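Local coordinates for mitochondrial import inner membrane translocase subunit TIM21 (Saccharomyces cerevisiae, PDB 2CIU), which helps translocate transit-peptide proteins across the mitochondrial inner membrane as part of the TIM23 complex, keeping the TOM and TIM23 complexes in close contact, at residues D23-L27 / L28-D32; R114-L117 / I118-K121; G6-Q9 / L10-A14. All coordinates share one frame; numbering follows the deposited sequence.

Contact 1: residues D23-L27 / L28-D32; sequences DIRSL and LQCDD
A Schellman motif ends helix 22-27 of this intermembrane-space domain, with Arg25 and Ser26 offering their carbonyls to the residues that follow. Cys30 N reaches back to Arg25 O at 3.1 Å in an almost straight bond, and Gln29 N donates to Ser26 O at 3.0 Å from above the carbonyl plane. Gln29 makes the reversal possible by taking a positive phi of 56°, an uncommon choice for a residue with a side chain, and its flexible polar chain suits a place at the surface. One residue earlier the ordinary helical bond persists, Leu28 N to Ile24 O at 2.9 Å, and Leu28 CD1 packs on Ile24 CG2 on the buried side.

Beyond the cap the chain doubles back far enough for Asp32 to meet Arg25. The arginine chain bends at chi3 (71°) and presents its guanidinium side-on: NE bonds OD2 of Asp32 at 2.8 Å, while NH2 bonds OD1 of the same carboxylate at 2.9 Å. Both oxygens are met on their syn sides, and the two flat groups are turned by only 22° from each other. Cys30 SG lies over one face of the guanidinium, toward its rim. Further bonds fix the buried group: NH2 also reaches Glu38 O, NH1 reaches Glu19 O, and Asp32 OD1 takes Glu38 N. A leucine in place of Arg25 would probably leave the Asp32 carboxylate without its positive mate and the Glu19 carbonyl without this donor.

At the outer side of the cap a water gives a hydrogen to Leu27 O at 2.7 Å and accepts one from Gln29 NE2 at 2.9 Å.

Contact 2: residues R114-L117 / I118-K121; sequences RYYL and IKPK
Ile118 O accepts a hydrogen bond from Asn104 ND2 of the neighbouring strand 101-108, and the same oxygen lies at the edge of the Tyr116 ring, near its plane, 3.8 Å from CD1. The chain that brings these groups together contains a classic beta bulge: Leu117 and Ile118 both face Met105, and each has a backbone hydrogen bond with it. Leu117 supplies the irregularity, its psi of -35° being helical where an extended strand would have a large positive value, and the chain turns a corner there.

The extra residue sets two branched aliphatic side chains on one side of the strand. Leu117 CB comes within 4.4 Å of Ile118 CG1, and the pair packs against the later part of helix 6-20, Leu117 on Val18 and Ile118 on Met17. With CG1 anti to its own carbonyl carbon, Ile118 also brings this methylene to 3.3 Å from Leu117 O.

Tyr116 and Lys119 pair on the other side. The two side chains cross at about a right angle, Lys119 CG lying 3.6 Å from Tyr116 CB and approaching the ring obliquely. Lysine suits this exposed place because its aliphatic carbons can pack while the extended chain carries the ammonium group onward. Pro120 adds its CD, 4.4 Å from Tyr116 CD1, again at an oblique approach. Beyond the contact the tyrosine ring meets that of Tyr106, their planes inclined at about 50°.

No hydrogen bond joins 114-117 to 118-121. The polar bonds that hold this bulge in the sheet come from strand 101-108, through the Met105 backbone and Asn104 ND2, whereas the side-chain contacts within 114-121 are essentially apolar, made by the carbon atoms of tyrosine and lysine, whose OH and NZ ends take no part in them.

Contact 3: residues G6-Q9 / L10-A14; sequences GDTQ and LFNRA
Helix 6-20 opens with regular alpha-helical turns, in which Gly6, Asp7, Thr8 and Gln9 accept bonds from the amides of Leu10, Phe11, Asn12 and Arg13. The bond from Phe11 N to Asp7 O, at 2.9 Å, is representative.

On the outer face, side chains add to this framework. Thr8 and Asn12, one turn apart, lie side by side and point the same way, with Thr8 CG2 3.7 Å from Asn12 ND2. The Asn12 amide carbon CG stands 3.2 Å from Thr8 O, but ND2 is poorly angled to bond that oxygen. Small polar residues suit this exposed strip.

On the inner face, Leu10 has CG anti to its backbone N (chi1 -162°), a torsion that sends its branches down onto Leu89, Ala91 and Phe102 of the sheet. Its CD2 passes 4.4 Å from Asp7 OD1. Ala14, a turn later, is small enough for the helix to settle close over Phe76 and Phe102. Helix packed across an antiparallel sheet is consistent with the NTF2-like clan to which the family belongs.

Outer partners then fix the flanks. Phe11 meets Phe76 edge-to-face, and Asp7 OD1 bonds Ser60 OG; a carboxylate in the first helical turn would also be expected to interact favourably with the helix dipole. Arg13 runs out extended to place its guanidinium against the Phe102 ring in a cation-pi contact, with NH1 bonded to Pro100 O, while at its root Arg13 CB sits 3.2 Å from Gln9 O.

In the fold
Following the chain from the N terminus, contact 3 comes first, in the opening turns of helix 6-20; contact 1 follows at the end of helix 22-27, and contact 2 lies near the C terminus. Each joins consecutive residues, so none closes a long loop, and the three stand in series without nesting or crossing. Most of the antiparallel sheet intervenes between contacts 1 and 2, yet these two touch: Tyr115 packs on Ile24 and Leu27, and its OH probably bonds Asp23 OD2, tying helix 22-27 to the last strand. Contact 3 touches neither, but helix 6-20 spans the sheet and continues to residues that meet Leu117 and Ile118.

Contact 1: residues D23-L27 / L28-D32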
loop_
_atom_site.group_PDB
_atom_site.type_symbol
_atom_site.label_atom_id
_atom_site.label_comp_id
_atom_site.label_asym_id
_atom_site.label_seq_id
_atom_site.Cartn_x
_atom_site.Cartn_y
_atom_site.Cartn_z
ATOM N N ASP A 23 0.340 5.116 13.225
ATOM C CA ASP A 23 -0.460 3.935 13.540
ATOM C C ASP A 23 0.069 2.689 12.845
ATOM O O ASP A 23 0.121 1.621 13.450
ATOM C CB ASP A 23 -1.926 4.143 13.145
ATOM C CG ASP A 23 -2.669 5.056 14.108
ATOM O OD1 ASP A 23 -2.406 4.983 15.326
ATOM O OD2 ASP A 23 -3.533 5.831 13.649
ATOM N N ILE A 24 0.453 2.824 11.579
ATOM C CA ILE A 24 0.975 1.684 10.828
ATOM C C ILE A 24 2.303 1.223 11.423
ATOM O O ILE A 24 2.551 0.018 11.557
ATOM C CB ILE A 24 1.191 2.021 9.334
ATOM C CG1 ILE A 24 -0.145 2.377 8.672
ATOM C CG2 ILE A 24 1.827 0.828 8.625
ATOM C CD1 ILE A 24 -1.159 1.265 8.740
ATOM N N ARG A 25 3.154 2.177 11.791
ATOM C CA ARG A 25 4.435 1.810 12.383
ATOM C C ARG A 25 4.195 1.028 13.670
ATOM O O ARG A 25 4.941 0.113 13.996
ATOM C CB ARG A 25 5.280 3.054 12.674
ATOM C CG ARG A 25 5.735 3.799 11.429
ATOM C CD ARG A 25 6.787 4.858 11.773
ATOM N NE ARG A 25 8.065 4.250 12.132
ATOM C CZ ARG A 25 8.978 3.848 11.255
ATOM N NH1 ARG A 25 8.770 3.989 9.953
ATOM N NH2 ARG A 25 10.109 3.295 11.680
ATOM N N SER A 26 3.141 1.387 14.397
ATOM C CA SER A 26 2.810 0.697 15.632
ATOM C C SER A 26 2.331 -0.719 15.328
ATOM O O SER A 26 2.686 -1.660 16.034
ATOM C CB SER A 26 1.726 1.466 16.393
ATOM O OG SER A 26 1.417 0.827 17.617
ATOM N N LEU A 27 1.520 -0.870 14.280
ATOM C CA LEU A 27 1.028 -2.190 13.902
ATOM C C LEU A 27 2.182 -3.088 13.468
ATOM O O LEU A 27 2.147 -4.301 13.665
ATOM C CB LEU A 27 0.002 -2.083 12.759
ATOM C CG LEU A 27 -1.296 -1.324 13.065
ATOM C CD1 LEU A 27 -2.187 -1.317 11.816
ATOM C CD2 LEU A 27 -2.014 -1.972 14.231
ATOM N N LEU A 28 3.212 -2.487 12.880
ATOM C CA LEU A 28 4.376 -3.238 12.426
ATOM C C LEU A 28 5.352 -3.477 13.575
ATOM O O LEU A 28 6.354 -4.163 13.403
ATOM C CB LEU A 28 5.091 -2.485 11.306
ATOM C CG LEU A 28 4.408 -2.460 9.936
ATOM C CD1 LEU A 28 5.114 -1.451 9.040
ATOM C CD2 LEU A 28 4.439 -3.853 9.321
ATOM N N GLN A 29 5.031 -2.914 14.734
ATOM C CA GLN A 29 5.860 -3.055 15.923
ATOM C C GLN A 29 7.283 -2.591 15.635
ATOM O O GLN A 29 8.257 -3.276 15.969
ATOM C CB GLN A 29 5.846 -4.508 16.401
ATOM C CG GLN A 29 4.469 -4.950 16.894
ATOM C CD GLN A 29 4.436 -6.392 17.341
ATOM O OE1 GLN A 29 5.388 -6.889 17.946
ATOM N NE2 GLN A 29 3.324 -7.075 17.064
ATOM N N CYS A 30 7.388 -1.421 15.014
ATOM C CA CYS A 30 8.689 -0.838 14.686
ATOM C C CYS A 30 9.501 -0.560 15.938
ATOM O O CYS A 30 8.955 -0.177 16.965
ATOM C CB CYS A 30 8.520 0.481 13.942
ATOM S SG CYS A 30 7.873 0.304 12.263
ATOM N N ASP A 31 10.808 -0.764 15.819
ATOM C CA ASP A 31 11.749 -0.509 16.901
ATOM C C ASP A 31 12.064 0.983 16.762
ATOM O O ASP A 31 13.096 1.356 16.216
ATOM C CB ASP A 31 13.014 -1.346 16.673
ATOM C CG ASP A 31 14.003 -1.248 17.816
ATOM O OD1 ASP A 31 13.741 -0.496 18.775
ATOM O OD2 ASP A 31 15.047 -1.929 17.745
ATOM N N ASP A 32 11.155 1.831 17.231
ATOM C CA ASP A 32 11.343 3.279 17.142
ATOM C C ASP A 32 11.682 3.819 18.520
ATOM O O ASP A 32 10.913 3.673 19.461
ATOM C CB ASP A 32 10.075 3.980 16.640
ATOM C CG ASP A 32 9.710 3.595 15.219
ATOM O OD1 ASP A 32 10.574 3.075 14.485
ATOM O OD2 ASP A 32 8.544 3.834 14.835
HETATM O O HOH W 1 1.167 -5.987 15.542
#

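Contact 2: residues R114-L117 / I118-K121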
loop_
_atom_site.group_PDB
_atom_site.type_symbol
_atom_site.label_atom_id
_atom_site.label_comp_id
_atom_site.label_asym_id
_atom_site.label_seq_id
_atom_site.Cartn_x
_atom_site.Cartn_y
_atom_site.Cartn_z
ATOM N N ARG A 114 -7.705 -4.451 9.547
ATOM C CA ARG A 114 -7.311 -3.781 8.318
ATOM C C ARG A 114 -7.333 -2.281 8.575
ATOM O O ARG A 114 -8.314 -1.746 9.099
ATOM C CB ARG A 114 -8.281 -4.139 7.188
ATOM C CG ARG A 114 -8.109 -3.316 5.944
ATOM C CD ARG A 114 -8.895 -3.949 4.808
ATOM N NE ARG A 114 -8.338 -5.248 4.437
ATOM C CZ ARG A 114 -8.888 -6.059 3.537
ATOM N NH1 ARG A 114 -10.019 -5.701 2.935
ATOM N NH2 ARG A 114 -8.295 -7.197 3.220
ATOM N N TYR A 115 -6.253 -1.600 8.196
ATOM C CA TYR A 115 -6.130 -0.171 8.419
ATOM C C TYR A 115 -6.220 0.642 7.136
ATOM O O TYR A 115 -5.395 0.493 6.237
ATOM C CB TYR A 115 -4.792 0.115 9.113
ATOM C CG TYR A 115 -4.674 1.506 9.661
ATOM C CD1 TYR A 115 -4.867 1.754 11.020
ATOM C CD2 TYR A 115 -4.390 2.582 8.825
ATOM C CE1 TYR A 115 -4.782 3.046 11.528
ATOM C CE2 TYR A 115 -4.299 3.876 9.325
ATOM C CZ TYR A 115 -4.496 4.098 10.673
ATOM O OH TYR A 115 -4.411 5.383 11.155
ATOM N N TYR A 116 -7.221 1.509 7.047
ATOM C CA TYR A 116 -7.372 2.335 5.857
ATOM C C TYR A 116 -6.651 3.672 5.949
ATOM O O TYR A 116 -6.919 4.476 6.842
ATOM C CB TYR A 116 -8.859 2.592 5.571
ATOM C CG TYR A 116 -9.552 1.428 4.904
ATOM C CD1 TYR A 116 -9.711 1.399 3.519
ATOM C CD2 TYR A 116 -10.001 0.336 5.646
ATOM C CE1 TYR A 116 -10.299 0.306 2.884
ATOM C CE2 TYR A 116 -10.595 -0.767 5.021
ATOM C CZ TYR A 116 -10.735 -0.771 3.640
ATOM O OH TYR A 116 -11.278 -1.866 3.008
ATOM N N LEU A 117 -5.720 3.894 5.035
ATOM C CA LEU A 117 -5.009 5.161 4.963
ATOM C C LEU A 117 -5.879 6.102 4.146
ATOM O O LEU A 117 -5.937 7.301 4.400
ATOM C CB LEU A 117 -3.650 4.993 4.283
ATOM C CG LEU A 117 -2.570 4.303 5.121
ATOM C CD1 LEU A 117 -1.314 4.099 4.276
ATOM C CD2 LEU A 117 -2.262 5.147 6.348
ATOM N N ILE A 118 -6.557 5.544 3.148
ATOM C CA ILE A 118 -7.437 6.334 2.306
ATOM C C ILE A 118 -8.728 5.558 2.154
ATOM O O ILE A 118 -8.745 4.473 1.571
ATOM C CB ILE A 118 -6.800 6.595 0.925
ATOM C CG1 ILE A 118 -5.543 7.452 1.118
ATOM C CG2 ILE A 118 -7.801 7.288 -0.001
ATOM C CD1 ILE A 118 -4.773 7.740 -0.133
ATOM N N LYS A 119 -9.800 6.099 2.724
ATOM C CA LYS A 119 -11.103 5.457 2.642
ATOM C C LYS A 119 -11.815 5.957 1.403
ATOM O O LYS A 119 -11.893 7.163 1.160
ATOM C CB LYS A 119 -11.936 5.765 3.887
ATOM C CG LYS A 119 -11.509 4.982 5.114
ATOM C CD LYS A 119 -12.394 5.312 6.301
ATOM C CE LYS A 119 -12.004 4.499 7.521
ATOM N NZ LYS A 119 -12.890 4.789 8.685
ATOM N N PRO A 120 -12.352 5.031 0.600
ATOM C CA PRO A 120 -13.057 5.392 -0.631
ATOM C C PRO A 120 -14.241 6.322 -0.406
ATOM O O PRO A 120 -14.858 6.321 0.666
ATOM C CB PRO A 120 -13.493 4.037 -1.187
ATOM C CG PRO A 120 -12.470 3.091 -0.646
ATOM C CD PRO A 120 -12.320 3.569 0.772
ATOM N N LYS A 121 -14.550 7.119 -1.422
ATOM C CA LYS A 121 -15.681 8.037 -1.354
ATOM C C LYS A 121 -16.943 7.188 -1.227
ATOM O O LYS A 121 -17.868 7.546 -0.499
ATOM C CB LYS A 121 -15.752 8.891 -2.618
ATOM C CG LYS A 121 -16.771 10.025 -2.550
ATOM C CD LYS A 121 -16.768 10.843 -3.836
ATOM C CE LYS A 121 -17.759 11.992 -3.768
ATOM N NZ LYS A 121 -17.797 12.778 -5.036
#

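Contact 3: residues G6-Q9 / L10-A14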
loop_
_atom_site.group_PDB
_atom_site.type_symbol
_atom_site.label_atom_id
_atom_site.label_comp_id
_atom_site.label_asym_id
_atom_site.label_seq_id
_atom_site.Cartn_x
_atom_site.Cartn_y
_atom_site.Cartn_z
ATOM N N GLY A 6 5.520 5.683 -14.183
ATOM C CA GLY A 6 4.171 5.594 -13.643
ATOM C C GLY A 6 4.068 4.794 -12.361
ATOM O O GLY A 6 3.677 5.322 -11.322
ATOM N N ASP A 7 4.419 3.513 -12.437
ATOM C CA ASP A 7 4.369 2.633 -11.278
ATOM C C ASP A 7 5.426 2.986 -10.231
ATOM O O ASP A 7 5.201 2.820 -9.041
ATOM C CB ASP A 7 4.556 1.174 -11.703
ATOM C CG ASP A 7 3.326 0.603 -12.374
ATOM O OD1 ASP A 7 2.246 1.191 -12.204
ATOM O OD2 ASP A 7 3.441 -0.438 -13.055
ATOM N N THR A 8 6.578 3.471 -10.683
ATOM C CA THR A 8 7.630 3.823 -9.748
ATOM C C THR A 8 7.168 4.967 -8.849
ATOM O O THR A 8 7.303 4.896 -7.629
ATOM C CB THR A 8 8.918 4.228 -10.492
ATOM O OG1 THR A 8 9.422 3.097 -11.213
ATOM C CG2 THR A 8 9.980 4.707 -9.502
ATOM N N GLN A 9 6.604 6.013 -9.444
ATOM C CA GLN A 9 6.127 7.138 -8.647
ATOM C C GLN A 9 4.943 6.732 -7.789
ATOM O O GLN A 9 4.813 7.170 -6.652
ATOM C CB GLN A 9 5.752 8.326 -9.545
ATOM C CG GLN A 9 6.932 8.816 -10.366
ATOM C CD GLN A 9 6.769 10.221 -10.929
ATOM O OE1 GLN A 9 7.430 10.576 -11.902
ATOM N NE2 GLN A 9 5.909 11.027 -10.316
ATOM N N LEU A 10 4.086 5.872 -8.322
ATOM C CA LEU A 10 2.919 5.430 -7.576
ATOM C C LEU A 10 3.364 4.700 -6.306
ATOM O O LEU A 10 2.846 4.943 -5.213
ATOM C CB LEU A 10 2.069 4.512 -8.461
ATOM C CG LEU A 10 0.620 4.273 -8.051
ATOM C CD1 LEU A 10 -0.135 5.593 -8.050
ATOM C CD2 LEU A 10 -0.020 3.295 -9.028
ATOM N N PHE A 11 4.340 3.811 -6.464
ATOM C CA PHE A 11 4.884 3.056 -5.346
ATOM C C PHE A 11 5.643 3.961 -4.366
ATOM O O PHE A 11 5.450 3.873 -3.160
ATOM C CB PHE A 11 5.827 1.967 -5.860
ATOM C CG PHE A 11 6.678 1.348 -4.784
ATOM C CD1 PHE A 11 6.136 0.465 -3.855
ATOM C CD2 PHE A 11 8.018 1.694 -4.672
ATOM C CE1 PHE A 11 6.917 -0.065 -2.823
ATOM C CE2 PHE A 11 8.805 1.171 -3.645
ATOM C CZ PHE A 11 8.259 0.293 -2.720
ATOM N N ASN A 12 6.504 4.829 -4.885
ATOM C CA ASN A 12 7.268 5.705 -3.994
ATOM C C ASN A 12 6.353 6.562 -3.131
ATOM O O ASN A 12 6.566 6.741 -1.933
ATOM C CB ASN A 12 8.199 6.618 -4.802
ATOM C CG ASN A 12 9.391 5.875 -5.386
ATOM O OD1 ASN A 12 9.698 4.743 -4.993
ATOM N ND2 ASN A 12 10.079 6.519 -6.326
ATOM N N ARG A 13 5.313 7.091 -3.755
ATOM C CA ARG A 13 4.361 7.928 -3.069
ATOM C C ARG A 13 3.597 7.137 -2.001
ATOM O O ARG A 13 3.432 7.583 -0.862
ATOM C CB ARG A 13 3.408 8.495 -4.118
ATOM C CG ARG A 13 2.282 9.326 -3.607
ATOM C CD ARG A 13 1.517 9.776 -4.831
ATOM N NE ARG A 13 0.251 10.399 -4.507
ATOM C CZ ARG A 13 -0.707 10.592 -5.402
ATOM N NH1 ARG A 13 -0.520 10.204 -6.660
ATOM N NH2 ARG A 13 -1.843 11.162 -5.037
ATOM N N ALA A 14 3.145 5.945 -2.378
ATOM C CA ALA A 14 2.387 5.104 -1.473
ATOM C C ALA A 14 3.193 4.558 -0.299
ATOM O O ALA A 14 2.750 4.624 0.841
ATOM C CB ALA A 14 1.752 3.955 -2.257
#